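Long-range contacts in histidine--tRNA ligase (Thermus thermophilus, PDB 1H4V), which catalyses the ATP-dependent attachment of L-histidine to tRNA(His), releasing AMP and diphosphate, and works as a homodimer: residues L39-E45 / A85-A89; A189-S194 / R212-L216; G377-A381 / Y415-L420. The contacts are given in a common frame with arbitrary orientation. Residue numbers count along the deposited sequence, not the author numbering.

Contact 1: residues L39-E45 / A85-A89; sequences LVTPIFE and AMVRA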
ATOM      1  N   LEU A  39       7.193  -8.221   3.249  1.00 14.01           N
ATOM      2  CA  LEU A  39       6.201  -9.191   2.812  1.00 19.14           C
ATOM      3  C   LEU A  39       4.805  -8.555   2.789  1.00 20.97           C
ATOM      4  O   LEU A  39       4.424  -7.838   3.719  1.00 23.71           O
ATOM      5  CB  LEU A  39       6.240 -10.386   3.770  1.00 21.50           C
ATOM      6  CG  LEU A  39       5.270 -11.572   3.736  1.00 24.34           C
ATOM      7  CD1 LEU A  39       3.903 -11.081   4.091  1.00 31.17           C
ATOM      8  CD2 LEU A  39       5.279 -12.253   2.373  1.00 26.79           C
ATOM      9  N   VAL A  40       4.058  -8.785   1.715  1.00 19.82           N
ATOM     10  CA  VAL A  40       2.697  -8.260   1.630  1.00 17.40           C
ATOM     11  C   VAL A  40       1.730  -9.443   1.490  1.00 17.89           C
ATOM     12  O   VAL A  40       1.778 -10.171   0.498  1.00 18.80           O
ATOM     13  CB  VAL A  40       2.488  -7.319   0.409  1.00 17.85           C
ATOM     14  CG1 VAL A  40       1.046  -6.814   0.408  1.00 10.56           C
ATOM     15  CG2 VAL A  40       3.459  -6.132   0.458  1.00 11.04           C
ATOM     16  N   THR A  41       0.869  -9.650   2.483  1.00 15.20           N
ATOM     17  CA  THR A  41      -0.091 -10.746   2.412  1.00 13.78           C
ATOM     18  C   THR A  41      -1.407 -10.229   1.858  1.00 14.35           C
ATOM     19  O   THR A  41      -1.605  -9.017   1.736  1.00 13.06           O
ATOM     20  CB  THR A  41      -0.358 -11.369   3.794  1.00 14.82           C
ATOM     21  OG1 THR A  41      -0.975 -10.402   4.654  1.00 21.45           O
ATOM     22  CG2 THR A  41       0.937 -11.835   4.414  1.00 12.66           C
ATOM     23  N   PRO A  42      -2.326 -11.142   1.508  1.00 14.12           N
ATOM     24  CA  PRO A  42      -3.618 -10.708   0.968  1.00 13.65           C
ATOM     25  C   PRO A  42      -4.498  -9.989   1.986  1.00 13.77           C
ATOM     26  O   PRO A  42      -4.324 -10.130   3.197  1.00 13.03           O
ATOM     27  CB  PRO A  42      -4.244 -12.018   0.490  1.00 12.38           C
ATOM     28  CG  PRO A  42      -3.051 -12.820   0.077  1.00 13.72           C
ATOM     29  CD  PRO A  42      -2.115 -12.576   1.242  1.00 14.63           C
ATOM     30  N   ILE A  43      -5.442  -9.208   1.477  1.00 13.20           N
ATOM     31  CA  ILE A  43      -6.371  -8.476   2.323  1.00 14.14           C
ATOM     32  C   ILE A  43      -7.288  -9.445   3.087  1.00 13.85           C
ATOM     33  O   ILE A  43      -7.704  -9.168   4.206  1.00 12.93           O
ATOM     34  CB  ILE A  43      -7.220  -7.517   1.471  1.00 15.10           C
ATOM     35  CG1 ILE A  43      -6.319  -6.437   0.848  1.00 16.19           C
ATOM     36  CG2 ILE A  43      -8.333  -6.933   2.302  1.00 14.43           C
ATOM     37  CD1 ILE A  43      -5.661  -5.476   1.840  1.00 12.76           C
ATOM     38  N   PHE A  44      -7.614 -10.579   2.477  1.00 16.47           N
ATOM     39  CA  PHE A  44      -8.457 -11.571   3.141  1.00 19.30           C
ATOM     40  C   PHE A  44      -7.857 -12.962   3.030  1.00 20.83           C
ATOM     41  O   PHE A  44      -7.045 -13.235   2.143  1.00 21.36           O
ATOM     42  CB  PHE A  44      -9.890 -11.566   2.577  1.00 19.79           C
ATOM     43  CG  PHE A  44      -9.985 -11.818   1.091  1.00 20.33           C
ATOM     44  CD1 PHE A  44      -9.634 -13.050   0.547  1.00 20.78           C
ATOM     45  CD2 PHE A  44     -10.459 -10.825   0.239  1.00 22.80           C
ATOM     46  CE1 PHE A  44      -9.754 -13.293  -0.829  1.00 21.17           C
ATOM     47  CE2 PHE A  44     -10.583 -11.055  -1.138  1.00 27.23           C
ATOM     48  CZ  PHE A  44     -10.227 -12.296  -1.672  1.00 23.13           C
ATOM     49  N   GLU A  45      -8.258 -13.835   3.945  1.00 22.09           N
ATOM     50  CA  GLU A  45      -7.772 -15.213   3.981  1.00 21.30           C
ATOM     51  C   GLU A  45      -8.850 -16.135   4.524  1.00 19.63           C
ATOM     52  O   GLU A  45      -9.933 -15.684   4.926  1.00 17.04           O
ATOM     53  CB  GLU A  45      -6.541 -15.315   4.886  1.00 22.52           C
ATOM     54  CG  GLU A  45      -5.465 -14.335   4.526  1.00 30.23           C
ATOM     55  CD  GLU A  45      -4.078 -14.904   4.669  1.00 29.28           C
ATOM     56  OE1 GLU A  45      -3.921 -16.139   4.563  1.00 31.34           O
ATOM     57  OE2 GLU A  45      -3.140 -14.108   4.864  1.00 29.56           O
ATOM     58  N   ALA A  85      -1.013 -14.138   9.557  1.00 14.21           N
ATOM     59  CA  ALA A  85      -0.853 -14.098   8.101  1.00 15.47           C
ATOM     60  C   ALA A  85       0.608 -14.294   7.710  1.00 16.58           C
ATOM     61  O   ALA A  85       0.912 -14.973   6.733  1.00 20.08           O
ATOM     62  CB  ALA A  85      -1.356 -12.774   7.554  1.00 12.47           C
ATOM     63  N   MET A  86       1.511 -13.699   8.478  1.00 17.72           N
ATOM     64  CA  MET A  86       2.940 -13.820   8.196  1.00 18.41           C
ATOM     65  C   MET A  86       3.428 -15.227   8.481  1.00 16.31           C
ATOM     66  O   MET A  86       4.200 -15.776   7.698  1.00 17.38           O
ATOM     67  CB  MET A  86       3.725 -12.774   8.997  1.00 15.38           C
ATOM     68  CG  MET A  86       3.380 -11.370   8.512  1.00 21.40           C
ATOM     69  SD  MET A  86       3.841 -10.017   9.575  1.00 28.25           S
ATOM     70  CE  MET A  86       5.567  -9.795   9.059  1.00 16.72           C
ATOM     71  N   VAL A  87       2.966 -15.810   9.585  1.00 14.58           N
ATOM     72  CA  VAL A  87       3.336 -17.186   9.932  1.00 14.82           C
ATOM     73  C   VAL A  87       2.798 -18.116   8.843  1.00 15.54           C
ATOM     74  O   VAL A  87       3.472 -19.059   8.430  1.00 17.29           O
ATOM     75  CB  VAL A  87       2.727 -17.627  11.282  1.00 14.82           C
ATOM     76  CG1 VAL A  87       2.937 -19.130  11.477  1.00 15.86           C
ATOM     77  CG2 VAL A  87       3.360 -16.856  12.425  1.00  8.29           C
ATOM     78  N   ARG A  88       1.583 -17.833   8.373  1.00 15.57           N
ATOM     79  CA  ARG A  88       0.952 -18.626   7.327  1.00 15.03           C
ATOM     80  C   ARG A  88       1.777 -18.531   6.044  1.00 17.00           C
ATOM     81  O   ARG A  88       1.838 -19.480   5.264  1.00 17.18           O
ATOM     82  CB  ARG A  88      -0.482 -18.132   7.093  1.00 15.70           C
ATOM     83  CG  ARG A  88      -1.359 -19.016   6.193  1.00 13.62           C
ATOM     84  CD  ARG A  88      -1.060 -18.784   4.715  1.00 18.92           C
ATOM     85  NE  ARG A  88      -1.242 -17.381   4.351  1.00 21.49           N
ATOM     86  CZ  ARG A  88      -0.600 -16.778   3.358  1.00 21.14           C
ATOM     87  NH1 ARG A  88       0.269 -17.452   2.621  1.00 25.77           N
ATOM     88  NH2 ARG A  88      -0.808 -15.496   3.118  1.00 22.04           N
ATOM     89  N   ALA A  89       2.419 -17.387   5.832  1.00 16.64           N
ATOM     90  CA  ALA A  89       3.250 -17.198   4.645  1.00 16.18           C
ATOM     91  C   ALA A  89       4.589 -17.930   4.798  1.00 15.07           C
ATOM     92  O   ALA A  89       5.092 -18.519   3.842  1.00 15.61           O
ATOM     93  CB  ALA A  89       3.488 -15.701   4.395  1.00 15.64           C
TER
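Leu39 opens the segment 39-45 with its side chain turned to the helix 83-92: CD1 lies 4.5 Å from CG of Met86 and CD2 lies 4.4 Å from CB of Ala89, beside Met106 of strand 102-111. At Thr41, the residue closest in backbone to the helix (CA to CA of Ala85, 6.6 Å), OG1 sits 3.8 Å from CB of Ala85 and has a weak hydrogen bond with Arg79. This is the catalytic region of a class II synthetase, and Pro42 probably corresponds to the invariant proline of motif 1, the class II element that forms the dimer interface. Accordingly, Pro42, whose CD is 3.7 Å from NH2 of Arg88, also packs on Asp11 of the second subunit, and Ile43 N is hydrogen-bonded to Gln123 of that subunit. Glu45, on strand 44-46, meets Arg88 in a two-pronged salt bridge: NE of Arg88 to OE1 of Glu45 is 3.0 Å, NH2 to OE2 3.2 Å. NH1 of Arg88 makes further salt bridges with Glu92 of its own helix and with Asp11 of the second subunit.

Contact 2: residues A189-S194 / R212-L216; sequences ALSEDS and RDQAL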
ATOM      1  N   ALA A 189     -19.509 -12.284  40.268  1.00 55.71           N
ATOM      2  CA  ALA A 189     -18.989 -10.934  40.090  1.00 56.25           C
ATOM      3  C   ALA A 189     -18.545 -10.744  38.641  1.00 57.07           C
ATOM      4  O   ALA A 189     -18.510  -9.621  38.131  1.00 56.97           O
ATOM      5  CB  ALA A 189     -17.826 -10.689  41.040  1.00 56.72           C
ATOM      6  N   LEU A 190     -18.214 -11.848  37.979  1.00 57.72           N
ATOM      7  CA  LEU A 190     -17.805 -11.803  36.577  1.00 59.03           C
ATOM      8  C   LEU A 190     -19.080 -11.674  35.737  1.00 60.41           C
ATOM      9  O   LEU A 190     -20.038 -11.051  36.170  1.00 60.70           O
ATOM     10  CB  LEU A 190     -17.064 -13.091  36.203  1.00 56.93           C
ATOM     11  CG  LEU A 190     -15.943 -13.549  37.168  1.00 57.53           C
ATOM     12  CD1 LEU A 190     -15.453 -14.946  36.793  1.00 55.65           C
ATOM     13  CD2 LEU A 190     -14.804 -12.563  37.106  1.00 56.52           C
ATOM     14  N   SER A 191     -19.096 -12.275  34.549  1.00 62.12           N
ATOM     15  CA  SER A 191     -20.260 -12.199  33.670  1.00 63.79           C
ATOM     16  C   SER A 191     -20.118 -13.112  32.459  1.00 63.88           C
ATOM     17  O   SER A 191     -19.019 -13.557  32.146  1.00 64.81           O
ATOM     18  CB  SER A 191     -20.469 -10.755  33.207  1.00 65.33           C
ATOM     19  OG  SER A 191     -21.616 -10.656  32.384  1.00 68.18           O
ATOM     20  N   GLU A 192     -21.248 -13.358  31.788  1.00 63.97           N
ATOM     21  CA  GLU A 192     -21.343 -14.227  30.610  1.00 63.94           C
ATOM     22  C   GLU A 192     -20.063 -14.998  30.309  1.00 61.75           C
ATOM     23  O   GLU A 192     -19.775 -16.041  30.897  1.00 60.29           O
ATOM     24  CB  GLU A 192     -21.726 -13.406  29.372  1.00 69.24           C
ATOM     25  CG  GLU A 192     -23.226 -13.250  29.114  1.00 76.18           C
ATOM     26  CD  GLU A 192     -23.513 -12.327  27.919  1.00 80.60           C
ATOM     27  OE1 GLU A 192     -22.544 -11.970  27.219  1.00 82.62           O
ATOM     28  OE2 GLU A 192     -24.695 -11.993  27.711  1.00 81.78           O
ATOM     29  N   ASP A 193     -19.299 -14.449  29.379  1.00 60.27           N
ATOM     30  CA  ASP A 193     -18.040 -15.016  28.910  1.00 59.82           C
ATOM     31  C   ASP A 193     -17.039 -15.359  30.004  1.00 58.74           C
ATOM     32  O   ASP A 193     -16.508 -16.478  30.028  1.00 57.83           O
ATOM     33  CB  ASP A 193     -17.412 -14.016  27.945  1.00 60.02           C
ATOM     34  N   SER A 194     -16.758 -14.386  30.875  1.00 58.01           N
ATOM     35  CA  SER A 194     -15.801 -14.577  31.967  1.00 56.95           C
ATOM     36  C   SER A 194     -16.160 -15.760  32.848  1.00 56.69           C
ATOM     37  O   SER A 194     -15.278 -16.406  33.414  1.00 56.48           O
ATOM     38  CB  SER A 194     -15.706 -13.311  32.819  1.00 55.73           C
ATOM     39  OG  SER A 194     -14.937 -12.320  32.162  1.00 52.86           O
ATOM     40  N   ARG A 212     -17.104  -4.494  34.140  1.00 72.94           N
ATOM     41  CA  ARG A 212     -17.542  -5.243  35.312  1.00 72.14           C
ATOM     42  C   ARG A 212     -16.444  -6.214  35.747  1.00 70.80           C
ATOM     43  O   ARG A 212     -16.182  -6.371  36.940  1.00 70.68           O
ATOM     44  CB  ARG A 212     -18.837  -6.010  35.005  1.00 74.29           C
ATOM     45  CG  ARG A 212     -19.367  -6.839  36.169  1.00 78.82           C
ATOM     46  CD  ARG A 212     -20.783  -7.348  35.909  1.00 84.54           C
ATOM     47  NE  ARG A 212     -21.764  -6.263  35.894  1.00 90.13           N
ATOM     48  CZ  ARG A 212     -23.073  -6.430  35.712  1.00 91.54           C
ATOM     49  NH1 ARG A 212     -23.571  -7.646  35.526  1.00 89.67           N
ATOM     50  NH2 ARG A 212     -23.884  -5.379  35.718  1.00 91.99           N
ATOM     51  N   ASP A 213     -15.802  -6.858  34.775  1.00 68.87           N
ATOM     52  CA  ASP A 213     -14.725  -7.797  35.065  1.00 66.57           C
ATOM     53  C   ASP A 213     -13.479  -7.065  35.553  1.00 65.66           C
ATOM     54  O   ASP A 213     -12.801  -7.524  36.471  1.00 65.35           O
ATOM     55  CB  ASP A 213     -14.371  -8.619  33.824  1.00 66.60           C
ATOM     56  CG  ASP A 213     -15.394  -9.697  33.519  1.00 67.79           C
ATOM     57  OD1 ASP A 213     -15.680 -10.518  34.415  1.00 67.67           O
ATOM     58  OD2 ASP A 213     -15.905  -9.731  32.378  1.00 69.07           O
ATOM     59  N   GLN A 214     -13.177  -5.928  34.933  1.00 64.51           N
ATOM     60  CA  GLN A 214     -12.011  -5.136  35.312  1.00 63.25           C
ATOM     61  C   GLN A 214     -12.145  -4.634  36.748  1.00 62.08           C
ATOM     62  O   GLN A 214     -11.148  -4.459  37.453  1.00 61.27           O
ATOM     63  CB  GLN A 214     -11.853  -3.945  34.365  1.00 64.39           C
ATOM     64  CG  GLN A 214     -11.596  -4.330  32.917  1.00 68.92           C
ATOM     65  CD  GLN A 214     -11.575  -3.131  31.989  1.00 72.88           C
ATOM     66  OE1 GLN A 214     -12.541  -2.369  31.920  1.00 74.84           O
ATOM     67  NE2 GLN A 214     -10.473  -2.959  31.265  1.00 75.63           N
ATOM     68  N   ALA A 215     -13.386  -4.412  37.171  1.00 60.97           N
ATOM     69  CA  ALA A 215     -13.669  -3.927  38.515  1.00 59.90           C
ATOM     70  C   ALA A 215     -13.306  -4.963  39.574  1.00 59.12           C
ATOM     71  O   ALA A 215     -12.561  -4.668  40.508  1.00 60.25           O
ATOM     72  CB  ALA A 215     -15.142  -3.552  38.633  1.00 60.11           C
ATOM     73  N   LEU A 216     -13.834  -6.175  39.431  1.00 57.15           N
ATOM     74  CA  LEU A 216     -13.546  -7.245  40.381  1.00 55.07           C
ATOM     75  C   LEU A 216     -12.037  -7.472  40.478  1.00 54.27           C
ATOM     76  O   LEU A 216     -11.485  -7.606  41.569  1.00 53.74           O
ATOM     77  CB  LEU A 216     -14.234  -8.544  39.942  1.00 51.90           C
ATOM     78  CG  LEU A 216     -14.012  -9.778  40.821  1.00 51.36           C
ATOM     79  CD1 LEU A 216     -14.686  -9.583  42.171  1.00 50.24           C
ATOM     80  CD2 LEU A 216     -14.572 -11.009  40.125  1.00 50.36           C
TER
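Polar contact between 189-194 and the helix 211-220 centres on the carboxylate of Asp213. Its OD2 accepts a hydrogen bond of 2.8 Å from OG of Ser194, near the start of helix 192-200, so the bond runs from one helix to the other; Ser194 OG also has a weak hydrogen bond with Arg197. The other oxygen, OD1, rests against the backbone of the connecting residues, 3.3 Å from CA of Leu190 and 3.8 Å from N of Ser191, the latter too long for a hydrogen bond. The backbones come closest here, with the CA atoms of Leu190 and Asp213 5.3 Å apart.

The apolar part gathers on Leu216, one helical turn further on. Its CD2 touches both CB of Ala189 and CD2 of Leu190, each at 3.4 Å, which is tight for carbon atoms. Leu190 continues inward to Ile205, in the loop between the two helices, and Ser194 packs on the same residue.

Van der Waals contact with the aliphatic part of Arg212 closes the surface-facing edge: CG lies 3.5 Å from O of Ala189, and CD 3.8 Å from O of Leu190 and 4.4 Å from CB of Ser191. Together these contacts build a helix-loop-helix unit within the all-helical insertion that interrupts the class II catalytic domain of this synthetase, between the two halves of its catalytic region.

Contact 3: residues G377-A381 / Y415-L420; sequences GAAFA and YLLQAL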
ATOM      1  N   GLY A 377       3.055  27.748  -5.493  1.00 28.28           N
ATOM      2  CA  GLY A 377       4.448  27.538  -5.147  1.00 26.00           C
ATOM      3  C   GLY A 377       5.343  27.050  -6.269  1.00 25.32           C
ATOM      4  O   GLY A 377       6.278  26.282  -6.035  1.00 25.84           O
ATOM      5  N   ALA A 378       5.073  27.503  -7.487  1.00 23.98           N
ATOM      6  CA  ALA A 378       5.881  27.117  -8.639  1.00 23.29           C
ATOM      7  C   ALA A 378       7.257  27.772  -8.589  1.00 23.64           C
ATOM      8  O   ALA A 378       7.401  28.899  -8.122  1.00 24.22           O
ATOM      9  CB  ALA A 378       5.176  27.518  -9.925  1.00 20.65           C
ATOM     10  N   ALA A 379       8.273  27.056  -9.059  1.00 23.64           N
ATOM     11  CA  ALA A 379       9.615  27.608  -9.097  1.00 24.26           C
ATOM     12  C   ALA A 379       9.600  28.652 -10.220  1.00 25.57           C
ATOM     13  O   ALA A 379      10.067  29.777 -10.043  1.00 27.29           O
ATOM     14  CB  ALA A 379      10.631  26.515  -9.399  1.00 20.92           C
ATOM     15  N   PHE A 380       9.037  28.274 -11.367  1.00 25.05           N
ATOM     16  CA  PHE A 380       8.938  29.165 -12.518  1.00 24.10           C
ATOM     17  C   PHE A 380       7.517  29.308 -13.009  1.00 23.93           C
ATOM     18  O   PHE A 380       6.697  28.408 -12.850  1.00 24.64           O
ATOM     19  CB  PHE A 380       9.758  28.654 -13.707  1.00 23.35           C
ATOM     20  CG  PHE A 380      11.237  28.812 -13.550  1.00 25.60           C
ATOM     21  CD1 PHE A 380      11.979  27.866 -12.857  1.00 26.27           C
ATOM     22  CD2 PHE A 380      11.892  29.904 -14.111  1.00 22.24           C
ATOM     23  CE1 PHE A 380      13.363  28.002 -12.723  1.00 30.24           C
ATOM     24  CE2 PHE A 380      13.268  30.051 -13.986  1.00 26.63           C
ATOM     25  CZ  PHE A 380      14.007  29.098 -13.290  1.00 27.33           C
ATOM     26  N   ALA A 381       7.239  30.450 -13.619  1.00 23.27           N
ATOM     27  CA  ALA A 381       5.940  30.714 -14.206  1.00 22.67           C
ATOM     28  C   ALA A 381       6.269  30.828 -15.692  1.00 24.20           C
ATOM     29  O   ALA A 381       7.352  31.290 -16.051  1.00 25.83           O
ATOM     30  CB  ALA A 381       5.373  32.014 -13.687  1.00 20.54           C
ATOM     31  N   TYR A 415      17.396  24.838 -20.088  1.00 31.03           N
ATOM     32  CA  TYR A 415      17.463  26.013 -19.237  1.00 30.42           C
ATOM     33  C   TYR A 415      16.901  25.730 -17.843  1.00 32.64           C
ATOM     34  O   TYR A 415      17.515  26.078 -16.827  1.00 32.80           O
ATOM     35  CB  TYR A 415      16.685  27.155 -19.881  1.00 25.06           C
ATOM     36  CG  TYR A 415      16.636  28.399 -19.037  1.00 23.93           C
ATOM     37  CD1 TYR A 415      17.626  29.386 -19.146  1.00 23.85           C
ATOM     38  CD2 TYR A 415      15.622  28.579 -18.097  1.00 15.51           C
ATOM     39  CE1 TYR A 415      17.601  30.523 -18.332  1.00 24.88           C
ATOM     40  CE2 TYR A 415      15.586  29.705 -17.281  1.00 20.48           C
ATOM     41  CZ  TYR A 415      16.571  30.671 -17.401  1.00 24.79           C
ATOM     42  OH  TYR A 415      16.516  31.785 -16.595  1.00 31.35           O
ATOM     43  N   LEU A 416      15.725  25.107 -17.801  1.00 33.76           N
ATOM     44  CA  LEU A 416      15.074  24.792 -16.534  1.00 35.30           C
ATOM     45  C   LEU A 416      15.909  23.827 -15.705  1.00 36.58           C
ATOM     46  O   LEU A 416      15.989  23.965 -14.484  1.00 36.09           O
ATOM     47  CB  LEU A 416      13.687  24.197 -16.781  1.00 32.86           C
ATOM     48  CG  LEU A 416      12.611  25.141 -17.320  1.00 32.97           C
ATOM     49  CD1 LEU A 416      11.476  24.333 -17.892  1.00 37.18           C
ATOM     50  CD2 LEU A 416      12.108  26.054 -16.210  1.00 31.12           C
ATOM     51  N   LEU A 417      16.534  22.860 -16.371  1.00 37.78           N
ATOM     52  CA  LEU A 417      17.364  21.876 -15.681  1.00 42.10           C
ATOM     53  C   LEU A 417      18.629  22.505 -15.103  1.00 43.04           C
ATOM     54  O   LEU A 417      19.057  22.159 -14.006  1.00 43.92           O
ATOM     55  CB  LEU A 417      17.741  20.735 -16.629  1.00 43.80           C
ATOM     56  CG  LEU A 417      17.437  19.332 -16.095  1.00 48.06           C
ATOM     57  CD1 LEU A 417      18.311  19.028 -14.885  1.00 50.02           C
ATOM     58  CD2 LEU A 417      15.955  19.243 -15.727  1.00 48.57           C
ATOM     59  N   GLN A 418      19.227  23.429 -15.844  1.00 44.46           N
ATOM     60  CA  GLN A 418      20.427  24.114 -15.385  1.00 45.92           C
ATOM     61  C   GLN A 418      20.082  24.997 -14.190  1.00 46.74           C
ATOM     62  O   GLN A 418      20.897  25.190 -13.291  1.00 49.07           O
ATOM     63  CB  GLN A 418      20.998  24.977 -16.511  1.00 48.25           C
ATOM     64  CG  GLN A 418      22.067  25.974 -16.081  1.00 57.32           C
ATOM     65  CD  GLN A 418      23.349  25.311 -15.607  1.00 64.02           C
ATOM     66  OE1 GLN A 418      23.973  24.535 -16.341  1.00 66.43           O
ATOM     67  NE2 GLN A 418      23.754  25.618 -14.378  1.00 64.64           N
ATOM     68  N   ALA A 419      18.866  25.530 -14.184  1.00 46.13           N
ATOM     69  CA  ALA A 419      18.426  26.407 -13.108  1.00 45.65           C
ATOM     70  C   ALA A 419      17.911  25.671 -11.873  1.00 45.77           C
ATOM     71  O   ALA A 419      18.053  26.156 -10.754  1.00 43.93           O
ATOM     72  CB  ALA A 419      17.355  27.360 -13.632  1.00 45.75           C
ATOM     73  N   LEU A 420      17.315  24.503 -12.077  1.00 47.39           N
ATOM     74  CA  LEU A 420      16.773  23.727 -10.966  1.00 49.41           C
ATOM     75  C   LEU A 420      17.733  22.637 -10.513  1.00 52.23           C
ATOM     76  O   LEU A 420      17.341  21.709  -9.804  1.00 52.98           O
ATOM     77  CB  LEU A 420      15.429  23.100 -11.363  1.00 45.96           C
ATOM     78  CG  LEU A 420      14.235  24.031 -11.610  1.00 45.11           C
ATOM     79  CD1 LEU A 420      13.040  23.202 -12.031  1.00 44.16           C
ATOM     80  CD2 LEU A 420      13.902  24.826 -10.357  1.00 39.76           C
TER
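Phe380, at the start of strand 380-384, gives up far more surface to this contact than any other residue, and its ring projects from the sheet towards the C-terminal helix 412-419. Leu416 covers one face of that ring: its CD2 stands 4.1 Å from the ring centroid and 21° off the normal, a CH-pi contact. Around the rest of the ring, CZ meets CB of Ala419 at 3.8 Å, and CE2 lies 4.0 Å from CE2 of Tyr415, which presents the edge of its own ring. Residues 415, 416 and 419 are spaced to put one side of the helix against the phenylalanine.

Leu420, the second most covered residue, has just left the helix, yet its N still donates a hydrogen bond to O of Leu416 (2.8 Å). From there its CD2 approaches the edge of the Phe380 ring, 4.0 Å from CE1, and also reaches CB of Ala379 at 3.8 Å, extending the apolar seam to the residue before the strand.

No hydrogen bond crosses between the segments. Leu331, in the neighbouring parallel strand 331-335, touches both Phe380 and Leu416, and Leu396 of the antiparallel strand 393-398 touches Tyr415 and Leu416. A terminal helix packed through such a hydrophobic layer onto a mixed five-stranded sheet belongs to the alpha/beta fold of the class IIa anticodon-binding domain.

How the contacts relate
The three contacts follow one another along the chain without overlap, share no helix, strand or sheet, and sample three parts of the synthetase. Contact 1 lies nearest the middle, in the catalytic region, and alone of the three reaches the second subunit. Contact 2 is about 35 Å from it between centres, in the helical part inserted between the two catalytic stretches. Contact 3 belongs to the C-terminal anticodon-binding domain, its centre about 45 Å from that of contact 1 and about 67 Å from that of contact 2, across the chain's centre. None touches another (nearest atoms about 24, 33 and 50 Å apart), consistent with an elongated subunit whose catalytic and anticodon-binding functions reside in separate domains.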